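Local coordinates for lactococcal phage P2 ORF15 (Lactococcus phage p2, PDB 2WZP), which probably serves as the distal tail protein of the phage, joining the tail tube to the baseplate and helping to hold the receptor-binding proteins, at residues M[170-174]-M[309-314]; M[176-180]-M[207-212]; M[216-221]-M[302-308]; M[255-259]-M[288-293]. One frame throughout, in Å; residues are numbered along the deposited sequence.

Overall arrangement
All four contacts belong to the C-terminal Dit domain, whose two antiparallel sheets face each other. Interactions 1 and 3 share strand 305-310 and touch around Ser216: 216-221 with 302-308 is regular edge-strand pairing over an apolar core, whereas 170-174 with 309-314 joins the sheets where the chain turns a corner, with water and charges alongside. Interaction 4 lies at another edge of the sandwich and is mostly apolar, with most touching residues buried; it meets interaction 1 through Ile310 and Val256. Interaction 2 stands apart on an extension with little regular structure, about 32 Å from interaction 4 between centres, and relies on polar bonds; a salt bridge from Asp211 to Arg217 ties it to interaction 3.

Interaction 1 of 4, residues M[170-174]-M[309-314]; sequences LTFDK and LINLSK
Asp173 and Lys314 sit opposite each other as an antiparallel non-hydrogen-bonded pair, flanked by a nearly straight backbone hydrogen bond from Lys174 N to Ser313 O (2.9 Å, 171°). The pairing is completed by a CA-H...O contact, with Lys314 CA 3.2 Å from Phe172 O.

On the inner side, Phe172 CB meets Leu309 CD2 at 4.1 Å. The Phe172 ring then leads away to meet Phe317 edge-to-face. Phe172 and Leu309 belong to facing sheets of the domain, probably a galectin-like beta-sandwich as in other Dit proteins, the first on edge strand 165-173, the second on strand 305-310. The chain turns a corner at Ser313 to pass between them, and large apolar side chains suit the interior so formed.

Among the charged side chains, Lys314 lies beside Asp173 and points the same way. With CG anti to the backbone N (chi1 -163°) its chain starts alongside Asp173, and the extended run to CD carries CE to 3.5 Å from Asp173 OD1 and 3.8 Å from Thr171 CG2. Lys314 NZ lies 4.7 Å from Asp173 OD1, too far for a salt bridge, and has a long, weak ion pair with Glu316.

Two waters supply the last links. One donates to both Asp173 OD1 and Ser313 O; the other accepts from Lys174 NZ at 2.8 Å and donates to Leu309 O. Lys174 NZ also forms a salt bridge with Asp213.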
loop_
_atom_site.group_PDB
_atom_site.type_symbol
_atom_site.label_atom_id
_atom_site.label_comp_id
_atom_site.label_asym_id
_atom_site.label_seq_id
_atom_site.Cartn_x
_atom_site.Cartn_y
_atom_site.Cartn_z
ATOM N N LEU M 170 -24.195 -51.219 9.048
ATOM C CA LEU M 170 -23.748 -52.595 9.266
ATOM C C LEU M 170 -24.677 -53.330 10.222
ATOM O O LEU M 170 -25.061 -52.794 11.265
ATOM C CB LEU M 170 -22.339 -52.634 9.873
ATOM C CG LEU M 170 -21.150 -52.095 9.082
ATOM C CD1 LEU M 170 -19.884 -52.258 9.872
ATOM C CD2 LEU M 170 -20.994 -52.821 7.753
ATOM N N THR M 171 -24.998 -54.575 9.881
ATOM C CA THR M 171 -25.818 -55.480 10.679
ATOM C C THR M 171 -24.937 -56.626 11.177
ATOM O O THR M 171 -24.177 -57.204 10.398
ATOM C CB THR M 171 -26.969 -56.055 9.839
ATOM O OG1 THR M 171 -27.670 -54.999 9.198
ATOM C CG2 THR M 171 -27.935 -56.867 10.670
ATOM N N PHE M 172 -25.048 -56.947 12.471
ATOM C CA PHE M 172 -24.337 -58.052 13.097
ATOM C C PHE M 172 -25.388 -59.023 13.611
ATOM O O PHE M 172 -26.327 -58.596 14.282
ATOM C CB PHE M 172 -23.427 -57.547 14.217
ATOM C CG PHE M 172 -22.670 -56.305 13.834
ATOM C CD1 PHE M 172 -21.592 -56.370 12.956
ATOM C CD2 PHE M 172 -23.018 -55.068 14.369
ATOM C CE1 PHE M 172 -20.901 -55.213 12.589
ATOM C CE2 PHE M 172 -22.307 -53.918 14.033
ATOM C CZ PHE M 172 -21.260 -53.993 13.131
ATOM N N ASP M 173 -25.282 -60.300 13.214
ATOM C CA ASP M 173 -26.232 -61.345 13.585
ATOM C C ASP M 173 -25.520 -62.488 14.284
ATOM O O ASP M 173 -24.558 -63.025 13.745
ATOM C CB ASP M 173 -26.924 -61.897 12.332
ATOM C CG ASP M 173 -28.124 -61.110 11.872
ATOM O OD1 ASP M 173 -29.240 -61.400 12.353
ATOM O OD2 ASP M 173 -27.968 -60.281 10.954
ATOM N N LYS M 174 -26.029 -62.903 15.439
ATOM C CA LYS M 174 -25.460 -64.017 16.165
ATOM C C LYS M 174 -26.081 -65.330 15.639
ATOM O O LYS M 174 -27.203 -65.702 15.995
ATOM C CB LYS M 174 -25.594 -63.835 17.683
ATOM C CG LYS M 174 -24.740 -64.795 18.502
ATOM C CD LYS M 174 -23.258 -64.451 18.509
ATOM C CE LYS M 174 -22.550 -65.610 19.180
ATOM N NZ LYS M 174 -21.179 -65.246 19.647
ATOM N N LEU M 309 -20.410 -58.900 20.061
ATOM C CA LEU M 309 -21.667 -58.663 20.747
ATOM C C LEU M 309 -21.599 -59.343 22.117
ATOM O O LEU M 309 -20.864 -60.316 22.285
ATOM C CB LEU M 309 -22.835 -59.259 19.951
ATOM C CG LEU M 309 -23.004 -58.892 18.480
ATOM C CD1 LEU M 309 -24.263 -59.553 17.902
ATOM C CD2 LEU M 309 -23.029 -57.380 18.265
ATOM N N ILE M 310 -22.313 -58.810 23.103
ATOM C CA ILE M 310 -22.411 -59.423 24.425
ATOM C C ILE M 310 -23.884 -59.682 24.656
ATOM O O ILE M 310 -24.664 -58.730 24.802
ATOM C CB ILE M 310 -21.756 -58.637 25.590
ATOM C CG1 ILE M 310 -20.230 -58.509 25.370
ATOM C CG2 ILE M 310 -22.096 -59.328 26.949
ATOM C CD1 ILE M 310 -19.632 -57.543 26.093
ATOM N N ASN M 311 -24.265 -60.975 24.621
ATOM C CA ASN M 311 -25.621 -61.442 24.852
ATOM C C ASN M 311 -26.639 -60.743 23.953
ATOM O O ASN M 311 -27.691 -60.318 24.417
ATOM C CB ASN M 311 -25.969 -61.358 26.347
ATOM C CG ASN M 311 -27.312 -61.876 26.697
ATOM O OD1 ASN M 311 -27.817 -62.797 26.064
ATOM N ND2 ASN M 311 -27.950 -61.244 27.666
ATOM N N LEU M 312 -26.326 -60.640 22.649
ATOM C CA LEU M 312 -27.239 -60.022 21.683
ATOM C C LEU M 312 -27.539 -61.003 20.598
ATOM O O LEU M 312 -26.642 -61.740 20.161
ATOM C CB LEU M 312 -26.681 -58.732 21.035
ATOM C CG LEU M 312 -26.147 -57.610 21.934
ATOM C CD1 LEU M 312 -25.609 -56.476 21.088
ATOM C CD2 LEU M 312 -27.238 -57.076 22.869
ATOM N N SER M 313 -28.783 -60.983 20.110
ATOM C CA SER M 313 -29.141 -61.833 18.998
ATOM C C SER M 313 -28.768 -61.131 17.688
ATOM O O SER M 313 -28.424 -61.780 16.710
ATOM C CB SER M 313 -30.623 -62.172 19.046
ATOM O OG SER M 313 -31.416 -60.999 19.033
ATOM N N LYS M 314 -28.818 -59.797 17.687
ATOM C CA LYS M 314 -28.585 -58.921 16.544
ATOM C C LYS M 314 -28.235 -57.518 17.054
ATOM O O LYS M 314 -28.595 -57.153 18.180
ATOM C CB LYS M 314 -29.898 -58.858 15.718
ATOM C CG LYS M 314 -29.778 -58.328 14.288
ATOM C CD LYS M 314 -31.155 -58.170 13.636
ATOM C CE LYS M 314 -31.124 -58.402 12.142
ATOM N NZ LYS M 314 -32.388 -57.978 11.472
HETATM O O HOH W 1 -29.990 -63.323 14.351
HETATM O O HOH W 2 -21.625 -62.770 20.897
#

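Interaction 2 of 4, residues M[176-180]-M[207-212]; sequences QNGKV and YGESDI
Asn177 grips the backbone of Glu209 with both ends of its amide, joining two irregular runs of an extension that leaves the beta-sandwich between strands 165-173 and 218-220. In Dit proteins of this kind such an extension forms an arm that probably holds the receptor-binding protein. Asparagine suits the place because its amide carries a donor and an acceptor side by side, as a peptide edge does.

Asn177 CG lies opposite the carbonyl carbon and beside the backbone N (chi1 -87°), turning the amide toward Glu209. The acceptor, Asn177 OD1, accepts a hydrogen bond from Glu209 N at 2.8 Å, the donor standing well above the carbonyl plane. The donor, Asn177 ND2, gives to Glu209 O at 3.0 Å, and this partner lies almost in the amide plane (9° out of it). Both main-chain polar atoms of Glu209 are thereby satisfied by one side chain. Its carboxylate turns elsewhere: OE1 pairs with Arg214, and OE2 with a basic and a polar side chain of another protein's chain.

A third, weak bond runs from Gly178 N to Tyr207 O (2.8 Å). Two glycines permit this close approach: Gly178 has no side chain to meet Tyr207 O, and Gly208 CA can lie 3.1 Å from Asn177 OD1.

Apolar contacts flank the polar ones. Val180 CG2 touches Tyr207 CG at 3.8 Å, while Ile212 slides past Asn177, its CG2 3.6 Å from Asn177 CG. The Asn177 amide is steeply inclined to the Tyr207 ring, the planes 65° apart, and ND2 approaches Tyr207 CE1 to 3.5 Å.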
loop_
_atom_site.group_PDB
_atom_site.type_symbol
_atom_site.label_atom_id
_atom_site.label_comp_id
_atom_site.label_asym_id
_atom_site.label_seq_id
_atom_site.Cartn_x
_atom_site.Cartn_y
_atom_site.Cartn_z
ATOM N N GLN M 176 -25.565 -69.416 15.010
ATOM C CA GLN M 176 -24.926 -70.591 15.586
ATOM C C GLN M 176 -24.901 -71.680 14.552
ATOM O O GLN M 176 -25.863 -71.867 13.816
ATOM C CB GLN M 176 -25.681 -71.076 16.827
ATOM C CG GLN M 176 -25.327 -70.298 18.097
ATOM C CD GLN M 176 -24.679 -71.191 19.119
ATOM O OE1 GLN M 176 -25.311 -72.105 19.677
ATOM N NE2 GLN M 176 -23.394 -70.964 19.370
ATOM N N ASN M 177 -23.794 -72.394 14.493
ATOM C CA ASN M 177 -23.598 -73.536 13.614
ATOM C C ASN M 177 -24.514 -74.672 14.059
ATOM O O ASN M 177 -24.876 -74.755 15.227
ATOM C CB ASN M 177 -22.140 -73.999 13.744
ATOM C CG ASN M 177 -21.166 -73.301 12.840
ATOM O OD1 ASN M 177 -21.524 -72.721 11.816
ATOM N ND2 ASN M 177 -19.905 -73.377 13.183
ATOM N N GLY M 178 -24.842 -75.568 13.146
ATOM C CA GLY M 178 -25.594 -76.769 13.477
ATOM C C GLY M 178 -24.638 -77.759 14.111
ATOM O O GLY M 178 -23.443 -77.469 14.275
ATOM N N LYS M 179 -25.149 -78.926 14.486
ATOM C CA LYS M 179 -24.313 -79.969 15.067
ATOM C C LYS M 179 -23.726 -80.839 13.934
ATOM O O LYS M 179 -24.278 -80.880 12.824
ATOM C CB LYS M 179 -25.147 -80.847 16.018
ATOM C CG LYS M 179 -25.713 -80.143 17.220
ATOM C CD LYS M 179 -25.818 -81.151 18.340
ATOM C CE LYS M 179 -26.653 -80.686 19.522
ATOM N NZ LYS M 179 -28.116 -80.756 19.240
ATOM N N VAL M 180 -22.605 -81.514 14.212
ATOM C CA VAL M 180 -21.985 -82.446 13.263
ATOM C C VAL M 180 -22.632 -83.784 13.544
ATOM O O VAL M 180 -22.492 -84.315 14.657
ATOM C CB VAL M 180 -20.433 -82.518 13.405
ATOM C CG1 VAL M 180 -19.837 -83.588 12.481
ATOM C CG2 VAL M 180 -19.800 -81.163 13.151
ATOM N N TYR M 207 -22.629 -78.841 8.241
ATOM C CA TYR M 207 -22.931 -78.633 9.667
ATOM C C TYR M 207 -23.097 -77.157 9.999
ATOM O O TYR M 207 -23.957 -76.781 10.790
ATOM C CB TYR M 207 -21.837 -79.257 10.569
ATOM C CG TYR M 207 -20.622 -78.373 10.780
ATOM C CD1 TYR M 207 -20.507 -77.568 11.912
ATOM C CD2 TYR M 207 -19.628 -78.276 9.811
ATOM C CE1 TYR M 207 -19.424 -76.699 12.079
ATOM C CE2 TYR M 207 -18.544 -77.411 9.967
ATOM C CZ TYR M 207 -18.441 -76.635 11.108
ATOM O OH TYR M 207 -17.346 -75.825 11.287
ATOM N N GLY M 208 -22.230 -76.351 9.412
ATOM C CA GLY M 208 -22.118 -74.942 9.680
ATOM C C GLY M 208 -20.991 -74.390 8.868
ATOM O O GLY M 208 -20.662 -74.940 7.824
ATOM N N GLU M 209 -20.443 -73.284 9.318
ATOM C CA GLU M 209 -19.350 -72.561 8.657
ATOM C C GLU M 209 -18.198 -72.392 9.635
ATOM O O GLU M 209 -18.423 -72.272 10.848
ATOM C CB GLU M 209 -19.808 -71.151 8.219
ATOM C CG GLU M 209 -20.999 -71.098 7.287
ATOM C CD GLU M 209 -20.814 -70.376 5.967
ATOM O OE1 GLU M 209 -19.977 -69.446 5.896
ATOM O OE2 GLU M 209 -21.529 -70.736 4.999
ATOM N N SER M 210 -16.974 -72.358 9.126
ATOM C CA SER M 210 -15.847 -72.106 10.028
ATOM C C SER M 210 -15.914 -70.597 10.299
ATOM O O SER M 210 -16.190 -69.812 9.372
ATOM C CB SER M 210 -14.519 -72.547 9.423
ATOM O OG SER M 210 -14.267 -71.796 8.254
ATOM N N ASP M 211 -15.828 -70.220 11.597
ATOM C CA ASP M 211 -15.947 -68.846 12.080
ATOM C C ASP M 211 -17.312 -68.220 11.691
ATOM O O ASP M 211 -17.350 -67.143 11.099
ATOM C CB ASP M 211 -14.737 -68.011 11.634
ATOM C CG ASP M 211 -14.533 -66.666 12.314
ATOM O OD1 ASP M 211 -15.011 -66.497 13.467
ATOM O OD2 ASP M 211 -13.809 -65.810 11.732
ATOM N N ILE M 212 -18.446 -68.905 12.043
ATOM C CA ILE M 212 -19.813 -68.410 11.780
ATOM C C ILE M 212 -20.025 -67.073 12.544
ATOM O O ILE M 212 -20.809 -66.196 12.153
ATOM C CB ILE M 212 -20.872 -69.487 12.141
ATOM C CG1 ILE M 212 -22.286 -69.145 11.632
ATOM C CG2 ILE M 212 -20.894 -69.821 13.637
ATOM C CD1 ILE M 212 -22.504 -69.238 10.160
#

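Interaction 3 of 4, residues M[216-221]-M[302-308]; sequences SRWDIK and IEKGQME
Trp218 presents the edge of its indole to Met307 SD, which lies 5.3 Å from the centroid of the six-membered ring and nearly in its plane, a Met-aromatic contact. With CG anti to the backbone N (chi1 -177°), Trp218 places CE3 3.9 Å from that sulfur. One ring face is covered by Ile220 CG1, over the centre. Ile220 also spreads across the strands, with CD1 3.9 Å from Ile302 CG2 and 4.1 Å from Met307 CB, the two isoleucines crossing at about a right angle. Branched and flexible apolar side chains suit this buried layer, which is continued by Phe244 and, from the opposing sheet, by Ile319 and Phe317.

The backbones form an antiparallel pair at the edge of the four-stranded sheet of the Dit C-terminal domain. Trp218 and Met307 exchange two hydrogen bonds, and Ile220 and Gly305 exchange two more. Gly305 adopts backbone angles at which any CB would be jammed against the preceding carbonyl oxygen, and so calls for glycine.

The side with Asp219 and Gln306 is polar. Gln306 OE1 lies over a face of the Arg217 guanidinium, 3.5 Å from NE but too poorly directed for a hydrogen bond, the amide and guanidinium planes only 19° apart and so nearly parallel. Arg217 instead forms its salt bridge with Asp211, and Lys221 NZ meets Asp219 OD1 at 2.7 Å on the syn side.

The chemistry thus implies a two-sided sheet edge: one side sealed by sulfur, indole and aliphatic groups against the opposing sheet, the other suited to solvent through charges and amides.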
loop_
_atom_site.group_PDB
_atom_site.type_symbol
_atom_site.label_atom_id
_atom_site.label_comp_id
_atom_site.label_asym_id
_atom_site.label_seq_id
_atom_site.Cartn_x
_atom_site.Cartn_y
_atom_site.Cartn_z
ATOM N N SER M 216 -21.446 -61.786 13.316
ATOM C CA SER M 216 -21.917 -61.014 14.471
ATOM C C SER M 216 -20.874 -59.960 14.865
ATOM O O SER M 216 -21.048 -59.273 15.860
ATOM C CB SER M 216 -22.150 -61.950 15.654
ATOM O OG SER M 216 -20.915 -62.440 16.153
ATOM N N ARG M 217 -19.793 -59.857 14.105
ATOM C CA ARG M 217 -18.665 -58.995 14.412
ATOM C C ARG M 217 -18.422 -57.887 13.434
ATOM O O ARG M 217 -18.655 -58.033 12.236
ATOM C CB ARG M 217 -17.395 -59.822 14.495
ATOM C CG ARG M 217 -17.348 -60.806 15.656
ATOM C CD ARG M 217 -15.925 -61.189 15.949
ATOM N NE ARG M 217 -15.220 -61.554 14.733
ATOM C CZ ARG M 217 -15.017 -62.809 14.364
ATOM N NH1 ARG M 217 -15.438 -63.810 15.130
ATOM N NH2 ARG M 217 -14.385 -63.078 13.233
ATOM N N TRP M 218 -17.862 -56.807 13.955
ATOM C CA TRP M 218 -17.425 -55.651 13.205
ATOM C C TRP M 218 -15.925 -55.779 13.080
ATOM O O TRP M 218 -15.229 -55.850 14.087
ATOM C CB TRP M 218 -17.785 -54.366 13.965
ATOM C CG TRP M 218 -17.459 -53.079 13.270
ATOM C CD1 TRP M 218 -17.017 -52.912 11.986
ATOM C CD2 TRP M 218 -17.590 -51.760 13.824
ATOM N NE1 TRP M 218 -16.821 -51.575 11.725
ATOM C CE2 TRP M 218 -17.169 -50.846 12.835
ATOM C CE3 TRP M 218 -18.009 -51.259 15.075
ATOM C CZ2 TRP M 218 -17.136 -49.464 13.063
ATOM C CZ3 TRP M 218 -18.003 -49.884 15.289
ATOM C CH2 TRP M 218 -17.565 -49.005 14.296
ATOM N N ASP M 219 -15.433 -55.835 11.844
ATOM C CA ASP M 219 -14.004 -55.896 11.559
ATOM C C ASP M 219 -13.565 -54.447 11.330
ATOM O O ASP M 219 -13.862 -53.841 10.286
ATOM C CB ASP M 219 -13.730 -56.810 10.358
ATOM C CG ASP M 219 -12.284 -56.889 9.935
ATOM O OD1 ASP M 219 -11.397 -56.928 10.828
ATOM O OD2 ASP M 219 -12.031 -56.937 8.717
ATOM N N ILE M 220 -12.975 -53.858 12.379
ATOM C CA ILE M 220 -12.593 -52.459 12.373
ATOM C C ILE M 220 -11.230 -52.285 11.734
ATOM O O ILE M 220 -10.232 -52.779 12.263
ATOM C CB ILE M 220 -12.733 -51.835 13.780
ATOM C CG1 ILE M 220 -14.150 -52.074 14.334
ATOM C CG2 ILE M 220 -12.378 -50.330 13.766
ATOM C CD1 ILE M 220 -14.212 -52.272 15.802
ATOM N N LYS M 221 -11.199 -51.614 10.563
ATOM C CA LYS M 221 -9.986 -51.380 9.783
ATOM C C LYS M 221 -9.708 -49.889 9.610
ATOM O O LYS M 221 -8.586 -49.518 9.264
ATOM C CB LYS M 221 -10.067 -52.073 8.402
ATOM C CG LYS M 221 -10.632 -53.500 8.398
ATOM C CD LYS M 221 -9.690 -54.601 7.852
ATOM C CE LYS M 221 -8.604 -55.110 8.798
ATOM N NZ LYS M 221 -9.092 -55.626 10.106
ATOM N N ILE M 302 -12.247 -45.826 19.323
ATOM C CA ILE M 302 -12.281 -47.138 18.692
ATOM C C ILE M 302 -11.029 -47.388 17.847
ATOM O O ILE M 302 -10.764 -46.673 16.873
ATOM C CB ILE M 302 -13.620 -47.370 17.930
ATOM C CG1 ILE M 302 -14.886 -47.088 18.803
ATOM C CG2 ILE M 302 -13.670 -48.713 17.253
ATOM C CD1 ILE M 302 -14.974 -47.633 20.287
ATOM N N GLU M 303 -10.275 -48.420 18.233
ATOM C CA GLU M 303 -9.045 -48.843 17.579
ATOM C C GLU M 303 -9.342 -49.927 16.552
ATOM O O GLU M 303 -10.410 -50.553 16.572
ATOM C CB GLU M 303 -8.056 -49.419 18.624
ATOM C CG GLU M 303 -7.574 -48.455 19.696
ATOM C CD GLU M 303 -6.886 -47.190 19.206
ATOM O OE1 GLU M 303 -7.212 -46.101 19.736
ATOM O OE2 GLU M 303 -6.028 -47.280 18.296
ATOM N N LYS M 304 -8.355 -50.196 15.696
ATOM C CA LYS M 304 -8.403 -51.295 14.736
ATOM C C LYS M 304 -8.438 -52.589 15.539
ATOM O O LYS M 304 -7.820 -52.703 16.598
ATOM C CB LYS M 304 -7.184 -51.271 13.795
ATOM C CG LYS M 304 -7.252 -50.149 12.750
ATOM C CD LYS M 304 -6.038 -50.150 11.824
ATOM C CE LYS M 304 -5.868 -48.818 11.115
ATOM N NZ LYS M 304 -4.590 -48.743 10.351
ATOM N N GLY M 305 -9.223 -53.523 15.058
ATOM C CA GLY M 305 -9.435 -54.805 15.698
ATOM C C GLY M 305 -10.831 -55.253 15.380
ATOM O O GLY M 305 -11.253 -55.188 14.215
ATOM N N GLN M 306 -11.582 -55.648 16.406
ATOM C CA GLN M 306 -12.964 -56.081 16.172
ATOM C C GLN M 306 -13.924 -55.870 17.306
ATOM O O GLN M 306 -13.521 -55.878 18.472
ATOM C CB GLN M 306 -13.036 -57.530 15.691
ATOM C CG GLN M 306 -12.419 -58.557 16.598
ATOM C CD GLN M 306 -12.224 -59.864 15.873
ATOM O OE1 GLN M 306 -12.288 -60.938 16.491
ATOM N NE2 GLN M 306 -11.986 -59.806 14.551
ATOM N N MET M 307 -15.214 -55.713 16.952
ATOM C CA MET M 307 -16.279 -55.593 17.935
ATOM C C MET M 307 -17.076 -56.908 18.001
ATOM O O MET M 307 -17.496 -57.454 16.970
ATOM C CB MET M 307 -17.225 -54.406 17.662
ATOM C CG MET M 307 -18.242 -54.203 18.742
ATOM S SD MET M 307 -19.501 -53.068 18.219
ATOM C CE MET M 307 -20.650 -54.191 17.421
ATOM N N GLU M 308 -17.294 -57.384 19.233
ATOM C CA GLU M 308 -18.093 -58.562 19.487
ATOM C C GLU M 308 -19.337 -58.137 20.225
ATOM O O GLU M 308 -19.340 -57.109 20.903
ATOM C CB GLU M 308 -17.305 -59.586 20.318
ATOM C CG GLU M 308 -16.150 -60.222 19.548
ATOM C CD GLU M 308 -15.380 -61.273 20.315
ATOM O OE1 GLU M 308 -14.499 -61.926 19.707
ATOM O OE2 GLU M 308 -15.636 -61.422 21.536
#

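Interaction 4 of 4, residues M[255-259]-M[288-293]; sequences IVFKT and LFPVMD
Met292 runs beside Phe257, both side chains pointing the same way, and every atom from CB outward finds a partner. CB lies 4.0 Å from Phe257 CE1. CG, placed anti to the backbone N (chi1 -166°), rests 3.4 Å from Val256 O. SD turns to Ile255 CG2 at 4.1 Å and stands oblique to the Phe257 ring, a Met-aromatic contact. A bend at chi3 (-36°) brings CE back to 3.7 Å from Phe257 CE1. The unbranched, pliant methionine fits this curved path well.

Across the same ring, Leu288 CB packs on Phe257 CD1 at 3.8 Å, while Leu288 O lies at the ring edge. Thr259 CG2 meets both Leu288 methyls, and its OG1 bonds to Gln261 O.

The backbones make a single bridge at Phe257 and Met292: Asp293 N donates to Val256 O (3.0 Å), Lys258 N only weakly to Val291 O. A water accepts from Val256 N and donates to Asp293 O.

Ile266 and Ile268 of the other sheet also touch Phe257. The arrangement is that of a beta-sandwich edge, where a 3-10 turn after outermost strand 284-287 of one sheet crosses to outermost strand 251-257 of the other.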
loop_
_atom_site.group_PDB
_atom_site.type_symbol
_atom_site.label_atom_id
_atom_site.label_comp_id
_atom_site.label_asym_id
_atom_site.label_seq_id
_atom_site.Cartn_x
_atom_site.Cartn_y
_atom_site.Cartn_z
ATOM N N ILE M 255 -19.364 -51.282 26.064
ATOM C CA ILE M 255 -20.584 -50.584 26.483
ATOM C C ILE M 255 -21.548 -51.721 26.827
ATOM O O ILE M 255 -22.079 -52.343 25.920
ATOM C CB ILE M 255 -21.109 -49.642 25.356
ATOM C CG1 ILE M 255 -20.020 -48.623 24.940
ATOM C CG2 ILE M 255 -22.396 -48.939 25.785
ATOM C CD1 ILE M 255 -20.122 -48.130 23.542
ATOM N N VAL M 256 -21.657 -52.071 28.135
ATOM C CA VAL M 256 -22.450 -53.192 28.668
ATOM C C VAL M 256 -23.437 -52.660 29.717
ATOM O O VAL M 256 -23.081 -51.785 30.513
ATOM C CB VAL M 256 -21.529 -54.315 29.253
ATOM C CG1 VAL M 256 -22.321 -55.551 29.642
ATOM C CG2 VAL M 256 -20.424 -54.697 28.283
ATOM N N PHE M 257 -24.654 -53.236 29.744
ATOM C CA PHE M 257 -25.722 -52.836 30.651
ATOM C C PHE M 257 -26.326 -54.016 31.394
ATOM O O PHE M 257 -26.452 -55.098 30.832
ATOM C CB PHE M 257 -26.863 -52.180 29.835
ATOM C CG PHE M 257 -26.426 -51.028 28.958
ATOM C CD1 PHE M 257 -26.308 -49.740 29.480
ATOM C CD2 PHE M 257 -26.126 -51.231 27.608
ATOM C CE1 PHE M 257 -25.894 -48.689 28.676
ATOM C CE2 PHE M 257 -25.714 -50.164 26.803
ATOM C CZ PHE M 257 -25.620 -48.905 27.339
ATOM N N LYS M 258 -26.812 -53.762 32.622
ATOM C CA LYS M 258 -27.567 -54.719 33.419
ATOM C C LYS M 258 -28.825 -54.036 33.934
ATOM O O LYS M 258 -28.807 -53.359 34.965
ATOM C CB LYS M 258 -26.741 -55.377 34.542
ATOM C CG LYS M 258 -27.485 -56.506 35.270
ATOM C CD LYS M 258 -28.020 -57.625 34.328
ATOM C CE LYS M 258 -28.897 -58.584 35.079
ATOM N NZ LYS M 258 -30.295 -58.095 35.207
ATOM N N THR M 259 -29.918 -54.223 33.185
ATOM C CA THR M 259 -31.246 -53.682 33.484
ATOM C C THR M 259 -32.047 -54.577 34.419
ATOM O O THR M 259 -31.877 -55.791 34.414
ATOM C CB THR M 259 -32.011 -53.401 32.190
ATOM O OG1 THR M 259 -32.092 -54.599 31.418
ATOM C CG2 THR M 259 -31.358 -52.329 31.359
ATOM N N LEU M 288 -30.377 -45.690 30.322
ATOM C CA LEU M 288 -29.628 -46.841 30.799
ATOM C C LEU M 288 -28.246 -46.529 31.242
ATOM O O LEU M 288 -27.578 -47.419 31.770
ATOM C CB LEU M 288 -29.601 -47.937 29.745
ATOM C CG LEU M 288 -30.929 -48.641 29.424
ATOM C CD1 LEU M 288 -30.659 -49.903 28.677
ATOM C CD2 LEU M 288 -31.777 -48.856 30.672
ATOM N N PHE M 289 -27.821 -45.261 31.100
ATOM C CA PHE M 289 -26.498 -44.821 31.523
ATOM C C PHE M 289 -26.208 -45.191 32.985
ATOM O O PHE M 289 -25.161 -45.812 33.218
ATOM C CB PHE M 289 -26.269 -43.327 31.260
ATOM C CG PHE M 289 -24.921 -42.834 31.754
ATOM C CD1 PHE M 289 -23.809 -42.845 30.921
ATOM C CD2 PHE M 289 -24.765 -42.361 33.055
ATOM C CE1 PHE M 289 -22.565 -42.396 31.383
ATOM C CE2 PHE M 289 -23.515 -41.948 33.518
ATOM C CZ PHE M 289 -22.429 -41.946 32.670
ATOM N N PRO M 290 -27.101 -44.899 33.979
ATOM C CA PRO M 290 -26.798 -45.270 35.385
ATOM C C PRO M 290 -26.524 -46.756 35.622
ATOM O O PRO M 290 -26.028 -47.165 36.673
ATOM C CB PRO M 290 -28.083 -44.869 36.120
ATOM C CG PRO M 290 -28.616 -43.758 35.339
ATOM C CD PRO M 290 -28.373 -44.146 33.919
ATOM N N VAL M 291 -26.818 -47.556 34.623
ATOM C CA VAL M 291 -26.766 -48.993 34.728
ATOM C C VAL M 291 -25.691 -49.670 33.872
ATOM O O VAL M 291 -25.578 -50.906 33.825
ATOM C CB VAL M 291 -28.235 -49.463 34.612
ATOM C CG1 VAL M 291 -28.539 -50.301 33.372
ATOM C CG2 VAL M 291 -28.732 -50.067 35.916
ATOM N N MET M 292 -24.822 -48.830 33.302
ATOM C CA MET M 292 -23.673 -49.228 32.498
ATOM C C MET M 292 -22.502 -49.644 33.379
ATOM O O MET M 292 -22.350 -49.124 34.488
ATOM C CB MET M 292 -23.214 -48.058 31.630
ATOM C CG MET M 292 -22.265 -48.490 30.542
ATOM S SD MET M 292 -21.736 -47.195 29.414
ATOM C CE MET M 292 -23.187 -46.240 29.290
ATOM N N ASP M 293 -21.659 -50.561 32.859
ATOM C CA ASP M 293 -20.437 -51.002 33.517
ATOM C C ASP M 293 -19.371 -49.951 33.200
ATOM O O ASP M 293 -18.613 -50.085 32.234
ATOM C CB ASP M 293 -20.016 -52.409 33.055
ATOM C CG ASP M 293 -18.886 -53.058 33.849
ATOM O OD1 ASP M 293 -18.644 -54.258 33.659
ATOM O OD2 ASP M 293 -18.236 -52.361 34.649
HETATM O O HOH W 3 -19.424 -50.897 29.798
#